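Local coordinates for xylose isomerase-like TIM barrel (Anabaena variabilis ATCC 29413, PDB 2QW5), which probably acts as a metal-dependent sugar isomerase or epimerase, and binds a zinc ion and D-xylose within its TIM barrel, at residues 48-53 / 119-124; 94-99 / 105-110; 255-260 / 315-320. One frame throughout, in Å; residues are numbered along the deposited sequence.

Interaction 1. Residues 48-53 / 119-124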
loop_
_atom_site.group_PDB
_atom_site.type_symbol
_atom_site.label_atom_id
_atom_site.label_comp_id
_atom_site.label_asym_id
_atom_site.label_seq_id
_atom_site.Cartn_x
_atom_site.Cartn_y
_atom_site.Cartn_z
ATOM N N PHE A 48 29.304 -11.571 -18.670
ATOM C CA PHE A 48 27.911 -11.086 -18.400
ATOM C C PHE A 48 27.395 -11.518 -17.066
ATOM O O PHE A 48 27.738 -12.598 -16.658
ATOM C CB PHE A 48 27.012 -11.570 -19.539
ATOM C CG PHE A 48 27.507 -11.117 -20.867
ATOM C CD1 PHE A 48 27.151 -9.868 -21.372
ATOM C CD2 PHE A 48 28.454 -11.858 -21.536
ATOM C CE1 PHE A 48 27.699 -9.402 -22.591
ATOM C CE2 PHE A 48 29.030 -11.402 -22.746
ATOM C CZ PHE A 48 28.647 -10.173 -23.268
ATOM N N GLU A 49 26.623 -10.673 -16.367
ATOM C CA GLU A 49 26.028 -11.069 -15.095
ATOM C C GLU A 49 24.627 -11.493 -15.439
ATOM O O GLU A 49 23.864 -10.715 -15.996
ATOM C CB GLU A 49 25.889 -9.972 -14.027
ATOM C CG GLU A 49 27.018 -9.047 -13.809
ATOM C CD GLU A 49 26.827 -8.256 -12.488
ATOM O OE1 GLU A 49 25.672 -8.081 -11.981
ATOM O OE2 GLU A 49 27.848 -7.820 -11.970
ATOM N N PHE A 50 24.300 -12.710 -15.078
ATOM C CA PHE A 50 22.977 -13.307 -15.260
ATOM C C PHE A 50 22.247 -13.329 -13.937
ATOM O O PHE A 50 22.728 -13.978 -13.001
ATOM C CB PHE A 50 23.146 -14.747 -15.735
ATOM C CG PHE A 50 23.378 -14.907 -17.221
ATOM C CD1 PHE A 50 23.698 -13.839 -18.073
ATOM C CD2 PHE A 50 23.378 -16.208 -17.742
ATOM C CE1 PHE A 50 23.892 -14.062 -19.448
ATOM C CE2 PHE A 50 23.601 -16.434 -19.086
ATOM C CZ PHE A 50 23.863 -15.370 -19.938
ATOM N N PRO A 51 21.114 -12.579 -13.832
ATOM C CA PRO A 51 20.280 -12.773 -12.652
ATOM C C PRO A 51 19.638 -14.152 -12.710
ATOM O O PRO A 51 19.257 -14.592 -13.785
ATOM C CB PRO A 51 19.213 -11.672 -12.765
ATOM C CG PRO A 51 19.138 -11.345 -14.238
ATOM C CD PRO A 51 20.561 -11.523 -14.717
ATOM N N ILE A 52 19.581 -14.857 -11.573
ATOM C CA ILE A 52 18.916 -16.153 -11.506
ATOM C C ILE A 52 17.597 -15.951 -10.791
ATOM O O ILE A 52 17.565 -15.741 -9.543
ATOM C CB ILE A 52 19.770 -17.270 -10.855
ATOM C CG1 ILE A 52 21.123 -17.406 -11.600
ATOM C CG2 ILE A 52 18.993 -18.628 -10.774
ATOM C CD1 ILE A 52 21.053 -17.705 -13.124
ATOM N N ALA A 53 16.504 -15.949 -11.580
ATOM C CA ALA A 53 15.141 -15.756 -11.023
ATOM C C ALA A 53 14.802 -16.883 -10.079
ATOM O O ALA A 53 15.157 -18.025 -10.382
ATOM C CB ALA A 53 14.087 -15.661 -12.130
ATOM N N ALA A 119 27.903 -22.609 -11.088
ATOM C CA ALA A 119 28.937 -23.526 -11.566
ATOM C C ALA A 119 28.574 -24.107 -12.934
ATOM O O ALA A 119 29.427 -24.133 -13.832
ATOM C CB ALA A 119 29.178 -24.631 -10.529
ATOM N N ALA A 120 27.307 -24.516 -13.130
ATOM C CA ALA A 120 26.836 -25.088 -14.431
ATOM C C ALA A 120 26.975 -24.102 -15.553
ATOM O O ALA A 120 27.182 -24.495 -16.703
ATOM C CB ALA A 120 25.372 -25.628 -14.337
ATOM N N LEU A 121 26.879 -22.806 -15.221
ATOM C CA LEU A 121 27.142 -21.712 -16.175
ATOM C C LEU A 121 28.636 -21.390 -16.330
ATOM O O LEU A 121 28.981 -20.399 -16.971
ATOM C CB LEU A 121 26.350 -20.445 -15.771
ATOM C CG LEU A 121 24.822 -20.487 -15.902
ATOM C CD1 LEU A 121 24.134 -19.338 -15.214
ATOM C CD2 LEU A 121 24.453 -20.468 -17.365
ATOM N N GLY A 122 29.525 -22.208 -15.740
ATOM C CA GLY A 122 30.962 -21.974 -15.747
ATOM C C GLY A 122 31.429 -20.841 -14.863
ATOM O O GLY A 122 32.604 -20.462 -14.925
ATOM N N GLY A 123 30.530 -20.336 -14.002
ATOM C CA GLY A 123 30.780 -19.149 -13.244
ATOM C C GLY A 123 31.532 -19.429 -11.979
ATOM O O GLY A 123 31.388 -20.496 -11.368
ATOM N N GLU A 124 32.330 -18.442 -11.592
ATOM C CA GLU A 124 33.130 -18.498 -10.397
ATOM C C GLU A 124 32.794 -17.401 -9.396
ATOM O O GLU A 124 33.431 -17.287 -8.363
ATOM C CB GLU A 124 34.578 -18.535 -10.854
ATOM C CG GLU A 124 34.855 -19.955 -11.576
ATOM C CD GLU A 124 36.210 -20.109 -12.282
ATOM O OE1 GLU A 124 36.458 -19.432 -13.330
ATOM O OE2 GLU A 124 36.993 -20.956 -11.795
#
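Leu121 makes a small apolar contact with Phe50 and Ile52 through a single methyl group. Leu121 CD1 lies 4.1 Å from Phe50 CD2, approaching the ring at a slant, and equally 4.1 Å from Ile52 CD1, which it meets tip to tip. Phe50 and Ile52 can share one partner because they are two residues apart on an extended chain and both start out toward the helix end. In Ile52, CG1 lies anti to the carbonyl carbon (chi1 -56°); this placement, with the turn at chi2, brings CD1 to the leucine. Branched and aromatic hydrocarbon suits this buried layer, to which Leu70 and Tyr67 of helix 60-76 and Ile84 of the next strand also contribute.

No hydrogen bond joins the two segments; each has polar partners of its own. Helix 101-120 ends in a Schellman motif: Gly122 N bonds to Ala119 O at 2.7 Å, and Gly123 N reaches Thr118 O. Gly122 takes the positive phi (72°) that a residue without a side chain adopts easily. In strand 47-51, Glu49 turns to the barrel interior, where OE2 is held by Tyr245 OH and by Gln247 NE2, a residue of the zinc site.

The contact thus joins the second strand of a TIM barrel to the end of the helix after the third, in the apolar layer between the parallel barrel and its helical shell.

Interaction 2. Residues 94-99 / 105-110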
loop_
_atom_site.group_PDB
_atom_site.type_symbol
_atom_site.label_atom_id
_atom_site.label_comp_id
_atom_site.label_asym_id
_atom_site.label_seq_id
_atom_site.Cartn_x
_atom_site.Cartn_y
_atom_site.Cartn_z
ATOM N N PHE A 94 12.770 -17.909 1.227
ATOM C CA PHE A 94 14.139 -18.442 1.296
ATOM C C PHE A 94 14.993 -17.444 2.025
ATOM O O PHE A 94 15.830 -16.739 1.430
ATOM C CB PHE A 94 14.673 -18.753 -0.091
ATOM C CG PHE A 94 13.825 -19.698 -0.843
ATOM C CD1 PHE A 94 13.523 -20.973 -0.314
ATOM C CD2 PHE A 94 13.283 -19.330 -2.075
ATOM C CE1 PHE A 94 12.702 -21.862 -1.020
ATOM C CE2 PHE A 94 12.466 -20.217 -2.791
ATOM C CZ PHE A 94 12.184 -21.483 -2.266
ATOM N N ASP A 95 14.781 -17.395 3.346
ATOM C CA ASP A 95 15.423 -16.427 4.238
ATOM C C ASP A 95 16.343 -17.119 5.260
ATOM O O ASP A 95 15.864 -17.702 6.240
ATOM C CB ASP A 95 14.356 -15.559 4.915
ATOM C CG ASP A 95 14.933 -14.504 5.851
ATOM O OD1 ASP A 95 16.168 -14.307 5.905
ATOM O OD2 ASP A 95 14.120 -13.858 6.552
ATOM N N PRO A 96 17.669 -17.012 5.049
ATOM C CA PRO A 96 18.609 -17.621 5.983
ATOM C C PRO A 96 18.741 -16.946 7.332
ATOM O O PRO A 96 19.374 -17.514 8.209
ATOM C CB PRO A 96 19.939 -17.569 5.227
ATOM C CG PRO A 96 19.832 -16.394 4.358
ATOM C CD PRO A 96 18.385 -16.405 3.908
ATOM N N SER A 97 18.173 -15.755 7.477
ATOM C CA SER A 97 18.158 -15.001 8.729
ATOM C C SER A 97 16.863 -15.230 9.525
ATOM O O SER A 97 16.622 -14.552 10.541
ATOM C CB SER A 97 18.351 -13.500 8.436
ATOM O OG SER A 97 17.240 -12.966 7.723
ATOM N N SER A 98 16.042 -16.195 9.121
ATOM C CA SER A 98 14.809 -16.523 9.828
ATOM C C SER A 98 15.102 -17.010 11.242
ATOM O O SER A 98 16.162 -17.538 11.495
ATOM C CB SER A 98 14.048 -17.634 9.111
ATOM O OG SER A 98 12.907 -18.056 9.851
ATOM N N ASN A 99 14.165 -16.799 12.154
ATOM C CA ASN A 99 14.281 -17.369 13.496
ATOM C C ASN A 99 13.963 -18.855 13.511
ATOM O O ASN A 99 14.257 -19.496 14.505
ATOM C CB ASN A 99 13.321 -16.716 14.475
ATOM C CG ASN A 99 13.677 -15.311 14.786
ATOM O OD1 ASN A 99 14.846 -14.895 14.750
ATOM N ND2 ASN A 99 12.656 -14.549 15.139
ATOM N N GLN A 105 17.162 -23.781 6.853
ATOM C CA GLN A 105 17.659 -24.957 6.099
ATOM C C GLN A 105 17.119 -24.971 4.713
ATOM O O GLN A 105 17.855 -25.285 3.773
ATOM C CB GLN A 105 17.332 -26.262 6.793
ATOM C CG GLN A 105 18.125 -26.405 8.084
ATOM C CD GLN A 105 19.619 -26.471 7.822
ATOM O OE1 GLN A 105 20.062 -27.200 6.921
ATOM N NE2 GLN A 105 20.392 -25.686 8.568
ATOM N N GLU A 106 15.843 -24.628 4.570
ATOM C CA GLU A 106 15.261 -24.515 3.211
ATOM C C GLU A 106 15.914 -23.376 2.411
ATOM O O GLU A 106 16.054 -23.475 1.182
ATOM C CB GLU A 106 13.721 -24.443 3.283
ATOM C CG GLU A 106 13.154 -25.827 3.657
ATOM C CD GLU A 106 11.678 -25.838 4.094
ATOM O OE1 GLU A 106 10.945 -24.854 3.860
ATOM O OE2 GLU A 106 11.256 -26.883 4.666
ATOM N N ALA A 107 16.325 -22.313 3.106
ATOM C CA ALA A 107 17.026 -21.184 2.494
ATOM C C ALA A 107 18.433 -21.622 2.045
ATOM O O ALA A 107 18.891 -21.249 0.961
ATOM C CB ALA A 107 17.090 -20.018 3.465
ATOM N N LEU A 108 19.115 -22.398 2.887
ATOM C CA LEU A 108 20.431 -22.980 2.539
ATOM C C LEU A 108 20.358 -23.853 1.284
ATOM O O LEU A 108 21.240 -23.763 0.412
ATOM C CB LEU A 108 20.976 -23.802 3.698
ATOM C CG LEU A 108 22.382 -24.414 3.596
ATOM C CD1 LEU A 108 23.445 -23.356 3.307
ATOM C CD2 LEU A 108 22.703 -25.244 4.911
ATOM N N GLU A 109 19.318 -24.680 1.187
ATOM C CA GLU A 109 19.150 -25.537 -0.023
ATOM C C GLU A 109 18.900 -24.718 -1.264
ATOM O O GLU A 109 19.399 -25.065 -2.361
ATOM C CB GLU A 109 18.113 -26.667 0.175
ATOM C CG GLU A 109 18.517 -27.677 1.301
ATOM C CD GLU A 109 19.904 -28.427 1.072
ATOM O OE1 GLU A 109 20.103 -28.993 -0.041
ATOM O OE2 GLU A 109 20.777 -28.461 2.010
ATOM N N TYR A 110 18.121 -23.646 -1.109
ATOM C CA TYR A 110 17.881 -22.686 -2.189
ATOM C C TYR A 110 19.215 -22.064 -2.639
ATOM O O TYR A 110 19.524 -22.058 -3.817
ATOM C CB TYR A 110 16.857 -21.623 -1.759
ATOM C CG TYR A 110 16.829 -20.380 -2.597
ATOM C CD1 TYR A 110 16.281 -20.375 -3.883
ATOM C CD2 TYR A 110 17.374 -19.194 -2.104
ATOM C CE1 TYR A 110 16.273 -19.210 -4.656
ATOM C CE2 TYR A 110 17.382 -18.035 -2.863
ATOM C CZ TYR A 110 16.830 -18.039 -4.131
ATOM O OH TYR A 110 16.855 -16.844 -4.838
#
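Phe94 and Tyr110 are brought face to face by different first torsions: Phe94 has CG anti to its carbonyl carbon (chi1 -57°), whereas in Tyr110 CG lies opposite the backbone N (chi1 163°). The rings form an offset stack, with centroids 4.5 Å apart and planes only 10° from parallel. The overlap is at the root of each ring, so Phe94 CB sits 3.4 Å from Tyr110 CD2, and Tyr110 CB makes a CH-pi contact over the Phe94 face, 4.0 Å from its centroid. Tyrosine suits the place because its hydroxyl can bond beyond the stack, to Gly89 O.

One turn earlier on the helix, Ala107 supplies a methyl small enough to let the backbone come close: Ala107 CB is 3.4 Å from Pro96 N and also touches the Pro96 ring at CD.

Asp95 starts out away from the helix, and its carboxylate bonds within the loop. Its OD1 accepts from Ser97 N at 2.9 Å, from above the carboxylate plane; OD2 forms a salt bridge with Arg158 of helix 148-176. An Asx turn and a type I beta turn, both starting at Asp95, shape the loop after the third barrel strand where it lies against helix 101-120, part of a TIM-barrel beta-alpha unit.

Interaction 3. Residues 255-260 / 315-320; sequences ALHTSW and YDIADE
A water held by three groups joins His257 and Leu256 to Ile317. It accepts from Leu256 N at 3.0 Å. To Ile317 O it donates, at 2.9 Å. His257 ND1 is its third partner, 3.0 Å away. No direct hydrogen bond crosses between the segments, so this water supplies the polar link. In the TIM barrel the contact fastens the loop after the seventh strand to the C-terminal helix 314-332, at a place where the chain is only partly buried.

Around the water the packing centres on the imidazole. His257 CG stands between the backbone N and the carbonyl carbon (chi1 65°), a rotation that lays the ring against the helix. Glu320 CB sits almost over the middle of one face, 3.6 Å from the ring centroid and 13° off the normal, as a CH-pi contact; Thr258 CG2 lies on the opposite face, nearer the rim. A histidine suits this spot, being flat enough to be sandwiched and polar enough at ND1 to meet the water. Ile317 adds an apolar contact at the ring edge, where its CD1 is 4.0 Å from His257 CE1, and the same methyl reaches Ala255 CB. Leu256 turns to Ala321, Val324 and Thr325 farther along the helix, while Trp260 leaves in another direction and bonds to Glu220 of a third subunit.

The bend at chi2 folds the Glu320 chain over the ring, with OE1 3.8 Å from His257 CD2; a carboxylate this near might favour a protonated ring. No salt bridge forms, however: Glu320 OE1 remains 4.2 Å from His257 NE2, with the carboxylate turned 41° from the ring plane.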
loop_
_atom_site.group_PDB
_atom_site.type_symbol
_atom_site.label_atom_id
_atom_site.label_comp_id
_atom_site.label_asym_id
_atom_site.label_seq_id
_atom_site.Cartn_x
_atom_site.Cartn_y
_atom_site.Cartn_z
ATOM N N ALA A 255 22.684 5.832 -17.004
ATOM C CA ALA A 255 23.821 6.137 -17.880
ATOM C C ALA A 255 25.104 6.281 -17.077
ATOM O O ALA A 255 25.189 7.119 -16.209
ATOM C CB ALA A 255 23.570 7.389 -18.681
ATOM N N LEU A 256 26.109 5.479 -17.400
ATOM C CA LEU A 256 27.366 5.497 -16.620
ATOM C C LEU A 256 28.299 6.665 -17.001
ATOM O O LEU A 256 29.085 7.148 -16.184
ATOM C CB LEU A 256 28.029 4.116 -16.736
ATOM C CG LEU A 256 29.250 3.767 -15.884
ATOM C CD1 LEU A 256 28.956 3.943 -14.382
ATOM C CD2 LEU A 256 29.690 2.345 -16.234
ATOM N N HIS A 257 28.154 7.183 -18.219
ATOM C CA HIS A 257 29.041 8.233 -18.712
ATOM C C HIS A 257 28.652 9.676 -18.355
ATOM O O HIS A 257 29.448 10.591 -18.607
ATOM C CB HIS A 257 29.247 8.101 -20.231
ATOM C CG HIS A 257 28.011 8.311 -21.034
ATOM N ND1 HIS A 257 26.903 7.501 -20.917
ATOM C CD2 HIS A 257 27.732 9.200 -22.021
ATOM C CE1 HIS A 257 25.982 7.897 -21.780
ATOM N NE2 HIS A 257 26.460 8.929 -22.462
ATOM N N THR A 258 27.442 9.887 -17.809
ATOM C CA THR A 258 26.999 11.211 -17.368
ATOM C C THR A 258 26.516 11.055 -15.929
ATOM O O THR A 258 25.332 10.809 -15.653
ATOM C CB THR A 258 25.916 11.726 -18.274
ATOM O OG1 THR A 258 24.851 10.776 -18.269
ATOM C CG2 THR A 258 26.447 11.876 -19.679
ATOM N N SER A 259 27.445 11.159 -15.003
ATOM C CA SER A 259 27.055 10.935 -13.596
ATOM C C SER A 259 28.077 11.419 -12.651
ATOM O O SER A 259 29.170 11.749 -13.057
ATOM C CB SER A 259 26.842 9.432 -13.319
ATOM O OG SER A 259 28.048 8.717 -13.138
ATOM N N TRP A 260 27.692 11.395 -11.368
ATOM C CA TRP A 260 28.574 11.759 -10.267
ATOM C C TRP A 260 29.355 10.575 -9.640
ATOM O O TRP A 260 29.823 10.682 -8.507
ATOM C CB TRP A 260 27.762 12.499 -9.215
ATOM C CG TRP A 260 27.449 13.886 -9.624
ATOM C CD1 TRP A 260 26.329 14.330 -10.251
ATOM C CD2 TRP A 260 28.304 15.021 -9.461
ATOM N NE1 TRP A 260 26.414 15.691 -10.453
ATOM C CE2 TRP A 260 27.619 16.138 -9.982
ATOM C CE3 TRP A 260 29.558 15.220 -8.846
ATOM C CZ2 TRP A 260 28.147 17.440 -9.942
ATOM C CZ3 TRP A 260 30.098 16.533 -8.826
ATOM C CH2 TRP A 260 29.380 17.614 -9.372
ATOM N N TYR A 315 22.044 -0.458 -26.447
ATOM C CA TYR A 315 23.406 -0.658 -26.931
ATOM C C TYR A 315 24.240 0.600 -26.916
ATOM O O TYR A 315 25.429 0.544 -26.617
ATOM C CB TYR A 315 23.393 -1.293 -28.332
ATOM C CG TYR A 315 22.767 -2.663 -28.385
ATOM C CD1 TYR A 315 23.031 -3.624 -27.406
ATOM C CD2 TYR A 315 22.013 -3.053 -29.481
ATOM C CE1 TYR A 315 22.480 -4.873 -27.451
ATOM C CE2 TYR A 315 21.448 -4.333 -29.552
ATOM C CZ TYR A 315 21.700 -5.238 -28.538
ATOM O OH TYR A 315 21.181 -6.493 -28.577
ATOM N N ASP A 316 23.612 1.735 -27.225
ATOM C CA ASP A 316 24.255 3.042 -27.117
ATOM C C ASP A 316 24.789 3.240 -25.692
ATOM O O ASP A 316 25.951 3.573 -25.512
ATOM C CB ASP A 316 23.281 4.190 -27.450
ATOM C CG ASP A 316 22.720 4.102 -28.870
ATOM O OD1 ASP A 316 23.415 3.617 -29.793
ATOM O OD2 ASP A 316 21.562 4.521 -29.060
ATOM N N ILE A 317 23.930 3.016 -24.701
ATOM C CA ILE A 317 24.321 3.188 -23.294
ATOM C C ILE A 317 25.434 2.193 -22.895
ATOM O O ILE A 317 26.403 2.596 -22.241
ATOM C CB ILE A 317 23.090 3.126 -22.360
ATOM C CG1 ILE A 317 22.121 4.290 -22.670
ATOM C CG2 ILE A 317 23.469 3.174 -20.863
ATOM C CD1 ILE A 317 22.710 5.698 -22.561
ATOM N N ALA A 318 25.290 0.932 -23.311
ATOM C CA ALA A 318 26.287 -0.133 -23.024
ATOM C C ALA A 318 27.676 0.220 -23.567
ATOM O O ALA A 318 28.695 0.068 -22.881
ATOM C CB ALA A 318 25.819 -1.484 -23.597
ATOM N N ASP A 319 27.701 0.734 -24.793
ATOM C CA ASP A 319 28.948 1.114 -25.440
ATOM C C ASP A 319 29.607 2.294 -24.729
ATOM O O ASP A 319 30.812 2.271 -24.475
ATOM C CB ASP A 319 28.710 1.432 -26.919
ATOM C CG ASP A 319 29.998 1.539 -27.719
ATOM O OD1 ASP A 319 31.007 0.877 -27.371
ATOM O OD2 ASP A 319 29.966 2.263 -28.732
ATOM N N GLU A 320 28.822 3.328 -24.406
ATOM C CA GLU A 320 29.364 4.494 -23.686
ATOM C C GLU A 320 29.854 4.099 -22.305
ATOM O O GLU A 320 30.810 4.695 -21.809
ATOM C CB GLU A 320 28.306 5.594 -23.514
ATOM C CG GLU A 320 27.836 6.241 -24.800
ATOM C CD GLU A 320 28.898 7.098 -25.501
ATOM O OE1 GLU A 320 29.746 7.732 -24.830
ATOM O OE2 GLU A 320 28.874 7.146 -26.751
HETATM O O HOH W 1 26.469 4.654 -20.245
#

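How the interactions relate
From the N terminus, the second barrel strand opens interaction 1, whose loop closes 66 residues later at the end of helix 101-120. Interaction 2 is nested inside that loop: residues 94-99 follow the third strand and fold back on the same helix, so the two contacts, 21 Å apart between centres, lie at the end of helix 101-120 and nearer its start. Interaction 3 comes in series, after both have closed. Its loop runs from residues 255-260, beyond the seventh strand, past the eighth to the C-terminal helix. Interactions 1 and 2 thus serve one helix, and interaction 3 the last helix, on the opposite side of the chain's centre from interaction 2, 37 Å away between centres.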